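Local coordinates for protein mandelate racemase/muconate lactonizing enzyme (Polaromonas sp., PDB 3CB3) that probably catalyses racemisation or a related proton abstraction next to a carboxylate, as an enolase-superfamily enzyme, and here holds L-glucaric acid in its barrel, at residues A[152-157]-A[180-185]; A[165-170]-A[198-203]. All coordinates share one frame; numbering follows the deposited sequence.

Contact 1 (A[152-157]-A[180-185]). With LGT (L-glucaric acid), chain G.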
# COMPACT_ATOMS: atom_id res chain seq x y z
N TYR A 152 -1.71 28.02 8.71
CA TYR A 152 -0.55 28.60 8.05
C TYR A 152 -0.70 28.33 6.57
O TYR A 152 -1.61 27.61 6.15
CB TYR A 152 0.74 27.96 8.58
CG TYR A 152 0.88 26.49 8.23
CD1 TYR A 152 1.61 26.08 7.12
CD2 TYR A 152 0.27 25.52 9.02
CE1 TYR A 152 1.72 24.72 6.79
CE2 TYR A 152 0.37 24.16 8.70
CZ TYR A 152 1.10 23.77 7.59
OH TYR A 152 1.20 22.43 7.28
N ASN A 153 0.18 28.91 5.75
CA ASN A 153 0.13 28.64 4.32
C ASN A 153 1.50 28.90 3.71
O ASN A 153 2.43 29.29 4.42
CB ASN A 153 -0.99 29.47 3.64
CG ASN A 153 -0.59 30.92 3.34
OD1 ASN A 153 0.44 31.42 3.79
ND2 ASN A 153 -1.44 31.61 2.57
N THR A 154 1.63 28.63 2.42
CA THR A 154 2.90 28.82 1.72
C THR A 154 2.86 30.11 0.92
O THR A 154 3.90 30.58 0.42
CB THR A 154 3.19 27.67 0.74
OG1 THR A 154 2.15 27.63 -0.24
CG2 THR A 154 3.25 26.33 1.47
N SER A 155 1.67 30.68 0.80
CA SER A 155 1.46 31.91 0.05
C SER A 155 1.93 31.75 -1.39
O SER A 155 2.50 32.67 -1.98
CB SER A 155 2.19 33.07 0.71
OG SER A 155 1.58 33.39 1.95
N GLY A 156 1.69 30.56 -1.95
CA GLY A 156 2.08 30.28 -3.32
C GLY A 156 3.57 30.28 -3.56
O GLY A 156 4.02 30.38 -4.70
N GLY A 157 4.35 30.17 -2.49
CA GLY A 157 5.80 30.18 -2.63
C GLY A 157 6.42 28.84 -2.94
O GLY A 157 6.02 27.80 -2.42
N GLY A 180 0.59 31.67 10.07
CA GLY A 180 1.98 31.26 9.95
C GLY A 180 2.34 31.08 8.49
O GLY A 180 1.46 31.05 7.63
N ILE A 181 3.64 30.96 8.22
CA ILE A 181 4.11 30.78 6.85
C ILE A 181 5.09 29.61 6.77
O ILE A 181 6.00 29.51 7.59
CB ILE A 181 4.84 32.05 6.34
CG1 ILE A 181 3.91 33.27 6.41
CG2 ILE A 181 5.32 31.83 4.91
CD1 ILE A 181 2.72 33.22 5.44
N LYS A 182 4.88 28.72 5.81
CA LYS A 182 5.79 27.59 5.61
C LYS A 182 6.60 27.88 4.35
O LYS A 182 6.04 28.13 3.28
CB LYS A 182 5.04 26.27 5.45
CG LYS A 182 5.97 25.05 5.48
CD LYS A 182 5.22 23.74 5.74
CE LYS A 182 4.43 23.28 4.53
NZ LYS A 182 3.58 22.10 4.87
N LEU A 183 7.92 27.83 4.49
CA LEU A 183 8.81 28.12 3.36
C LEU A 183 9.51 26.86 2.87
O LEU A 183 10.02 26.06 3.66
CB LEU A 183 9.87 29.13 3.79
CG LEU A 183 9.35 30.44 4.38
CD1 LEU A 183 10.50 31.16 5.09
CD2 LEU A 183 8.74 31.31 3.28
N LYS A 184 9.55 26.69 1.55
CA LYS A 184 10.21 25.54 0.99
C LYS A 184 11.72 25.75 0.99
O LYS A 184 12.21 26.82 0.65
CB LYS A 184 9.70 25.27 -0.42
CG LYS A 184 8.29 24.69 -0.43
CD LYS A 184 7.78 24.49 -1.84
CE LYS A 184 6.47 23.73 -1.81
NZ LYS A 184 6.63 22.39 -1.17
N VAL A 185 12.45 24.72 1.42
CA VAL A 185 13.91 24.75 1.45
C VAL A 185 14.37 23.42 0.87
O VAL A 185 13.55 22.61 0.43
CB VAL A 185 14.46 24.89 2.89
CG1 VAL A 185 14.10 26.27 3.48
CG2 VAL A 185 13.92 23.77 3.78
O1A LGT G . 3.50 19.91 3.03
C1 LGT G . 3.02 20.05 1.89
O1B LGT G . 1.86 20.45 1.64
C2 LGT G . 3.92 19.71 0.66
O2 LGT G . 4.93 18.75 1.04
C3 LGT G . 3.10 19.16 -0.53
O3 LGT G . 2.41 17.99 -0.09
C4 LGT G . 3.95 18.79 -1.80
O4 LGT G . 3.93 17.38 -2.05
C5 LGT G . 3.50 19.49 -3.11
O5 LGT G . 2.12 19.20 -3.36
C6 LGT G . 3.71 21.02 -3.05
O6A LGT G . 4.89 21.42 -3.22
O6B LGT G . 2.73 21.76 -2.83
O HOH W 1 6.29 29.70 1.06

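Contact 2 (A[165-170]-A[198-203])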
# COMPACT_ATOMS: atom_id res chain seq x y z
N GLN A 165 9.03 38.58 -4.18
CA GLN A 165 7.64 38.25 -4.50
C GLN A 165 7.01 37.39 -3.40
O GLN A 165 5.87 37.61 -3.01
CB GLN A 165 7.57 37.50 -5.84
CG GLN A 165 7.82 38.39 -7.05
CD GLN A 165 8.01 37.59 -8.33
OE1 GLN A 165 7.23 36.67 -8.62
NE2 GLN A 165 9.03 37.95 -9.11
N LEU A 166 7.77 36.42 -2.91
CA LEU A 166 7.28 35.55 -1.85
C LEU A 166 6.92 36.37 -0.62
O LEU A 166 5.88 36.16 -0.01
CB LEU A 166 8.35 34.51 -1.49
CG LEU A 166 8.00 33.55 -0.36
CD1 LEU A 166 6.65 32.89 -0.63
CD2 LEU A 166 9.10 32.51 -0.23
N MET A 167 7.78 37.32 -0.26
CA MET A 167 7.56 38.17 0.90
C MET A 167 6.29 39.02 0.79
O MET A 167 5.59 39.24 1.78
CB MET A 167 8.77 39.07 1.14
CG MET A 167 10.07 38.29 1.28
SD MET A 167 11.40 39.22 2.02
CE MET A 167 11.73 40.45 0.76
N VAL A 168 6.00 39.51 -0.41
CA VAL A 168 4.79 40.31 -0.62
C VAL A 168 3.56 39.44 -0.41
O VAL A 168 2.65 39.79 0.33
CB VAL A 168 4.74 40.91 -2.04
CG1 VAL A 168 3.35 41.49 -2.31
CG2 VAL A 168 5.79 42.00 -2.18
N ASN A 169 3.54 38.29 -1.09
CA ASN A 169 2.42 37.37 -0.99
C ASN A 169 2.22 36.90 0.45
O ASN A 169 1.08 36.74 0.90
CB ASN A 169 2.63 36.17 -1.91
CG ASN A 169 2.67 36.57 -3.37
OD1 ASN A 169 1.89 37.41 -3.81
ND2 ASN A 169 3.56 35.95 -4.13
N ALA A 170 3.32 36.68 1.15
CA ALA A 170 3.25 36.23 2.53
C ALA A 170 2.63 37.31 3.41
O ALA A 170 1.79 37.02 4.26
CB ALA A 170 4.64 35.88 3.04
N THR A 198 15.98 34.01 6.38
CA THR A 198 16.39 35.23 7.07
C THR A 198 15.62 36.45 6.54
O THR A 198 15.14 37.28 7.32
CB THR A 198 17.90 35.46 6.89
OG1 THR A 198 18.61 34.37 7.48
CG2 THR A 198 18.32 36.78 7.56
N ALA A 199 15.51 36.55 5.22
CA ALA A 199 14.80 37.67 4.60
C ALA A 199 13.31 37.66 4.98
O ALA A 199 12.72 38.71 5.25
CB ALA A 199 14.95 37.61 3.08
N VAL A 200 12.71 36.48 4.97
CA VAL A 200 11.29 36.36 5.31
C VAL A 200 11.10 36.75 6.78
O VAL A 200 10.19 37.51 7.10
CB VAL A 200 10.78 34.93 5.06
CG1 VAL A 200 9.32 34.81 5.51
CG2 VAL A 200 10.89 34.61 3.58
N ARG A 201 11.97 36.25 7.64
CA ARG A 201 11.89 36.56 9.07
C ARG A 201 11.96 38.07 9.28
O ARG A 201 11.17 38.65 10.04
CB ARG A 201 13.04 35.86 9.82
CG ARG A 201 13.31 36.35 11.26
CD ARG A 201 12.06 36.36 12.15
NE ARG A 201 11.39 35.06 12.24
CZ ARG A 201 11.86 34.00 12.89
NH1 ARG A 201 13.03 34.05 13.52
NH2 ARG A 201 11.15 32.87 12.92
N LYS A 202 12.90 38.71 8.58
CA LYS A 202 13.09 40.16 8.67
C LYS A 202 11.88 40.91 8.11
O LYS A 202 11.43 41.89 8.69
CB LYS A 202 14.37 40.56 7.92
CG LYS A 202 14.54 42.06 7.65
CD LYS A 202 14.45 42.92 8.90
CE LYS A 202 15.17 44.26 8.70
NZ LYS A 202 14.86 44.90 7.39
N HIS A 203 11.35 40.44 6.99
CA HIS A 203 10.21 41.08 6.37
C HIS A 203 8.92 40.97 7.20
O HIS A 203 8.15 41.93 7.29
CB HIS A 203 9.96 40.47 4.98
CG HIS A 203 8.84 41.13 4.23
ND1 HIS A 203 8.98 42.34 3.59
CD2 HIS A 203 7.56 40.73 4.01
CE1 HIS A 203 7.84 42.66 3.01
NE2 HIS A 203 6.96 41.71 3.25

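Contact 1 (A[152-157]-A[180-185])
At the substrate-facing end of the enolase-type barrel, the loop leaving strand 148-152 meets strand 181-184 through Asn-153 and Ile-181, the pair of a single parallel bridge. Asn-153 N donates to Gly-180 O at 3.1 Å, and Asn-153 O takes Lys-182 N at 2.9 Å in a nearly straight bond (165° at the hydrogen). One residue further on, two carbonyl oxygens, Thr-154 O and Lys-182 O, are joined by a water that donates to both, at the start of the type I' turn Thr-154 to Gly-157.

Glycine suits position 180, where the Tyr-152 CB presses close. Lys-182 crosses the tyrosine ring obliquely, its CD lying 3.8 Å from Tyr-152 CE1. A bend at chi3 (74°) brings the ammonium to the ring edge, in its plane, where Lys-182 NZ makes a weak hydrogen bond of 3.4 Å to Tyr-152 OH. The same nitrogen forms salt bridges to Glu-239 and Glu-335 and a hydrogen bond to the ligand, with Lys-182 NZ 2.9 Å from O1A of L-glucaric acid; a magnesium ion lies about 4 Å from this side chain. Lys-184, on the same face of the strand, turns its tip so that NZ bonds O6A of the ligand's other carboxylate at 2.9 Å.

On the other face Ile-181 packs on Ala-170 of helix 163-175 and on Leu-210, where an apolar branch suits the buried layer. Asn-153 OD1 accepts Ser-155 OG at 2.9 Å, and Ser-173 OG is hydrogen-bonded to Asn-153 ND2 and to Ser-155 OG, so the loop is tied to helix 163-175. The two lysines, separated by Leu-183, match the Lys-x-Lys motif found on the second barrel strand of many mandelate racemase relatives.

Contact 2 (A[165-170]-A[198-203])
Met-167 lies against His-203 and is the centre of the contact. Its CB sits over one face of the imidazole, 3.7 Å from the centroid of the His-203 ring and 17° off the ring normal, a CH-pi contact displaced toward the ring's margin. Beyond it the thioether slides past the ring obliquely, placing Met-167 SD 3.5 Å from His-203 CB. The same sulfur rests 3.5 Å from Ala-199 O and 4.0 Å from Ala-199 CB; the small alanine leaves room for it on the helix surface. Val-200 closes the inner side, its CG2 4.4 Å from Met-167 CG. A long, flexible methionine fits this role because it can follow an uneven helix surface and offer a polarisable atom to both apolar and aromatic neighbours.

Torsions explain the reach. With CG anti to its backbone nitrogen (chi1 -177°), His-203 extends its ring across to helix 163-175.

In the second shell, Ser-171 of helix 163-175 fixes the rotation of the imidazole: its hydroxyl is hydrogen-bonded to His-203 NE2 and also to Met-167 O. Histidine suits this solvent-facing place: its flat ring packs under the methionine while NE2 meets the serine hydroxyl. Toward the barrel, Val-200 rests on Leu-183 and Leu-210 of the strands and on Ile-163 of the neighbouring helix, while Leu-166 covers Leu-183 from helix 163-175, so both helices bury apolar branches against strand 181-184.

The two short helical segments run the same way, inclined by 37° with axes 10.1 Å apart at closest approach. They are successive helices of the outer layer of a beta/alpha barrel, packed side by side over the strand that joins them in the chain.

The segments alternate along the chain: 152-157, then 165-170, 180-185 and 198-203, so the two contacts interlock rather than follow one another. Together they involve strand 148-152, helix 163-175, strand 181-184 and helix 190-204, two strands and two helices that alternate along the chain in the barrel domain. Their centres lie about 10 Å apart, contact 1 nearer the ligand and contact 2 at the outer surface. Direct packing joins them: Leu-183 CD2 is 3.7 Å from Leu-166 CD2, and Ser-155 OG is 3.3 Å from Ala-170 CA. The strand that carries the lysines bonded to the ligand is thus backed by helix 163-175 through Leu-183 and Leu-166.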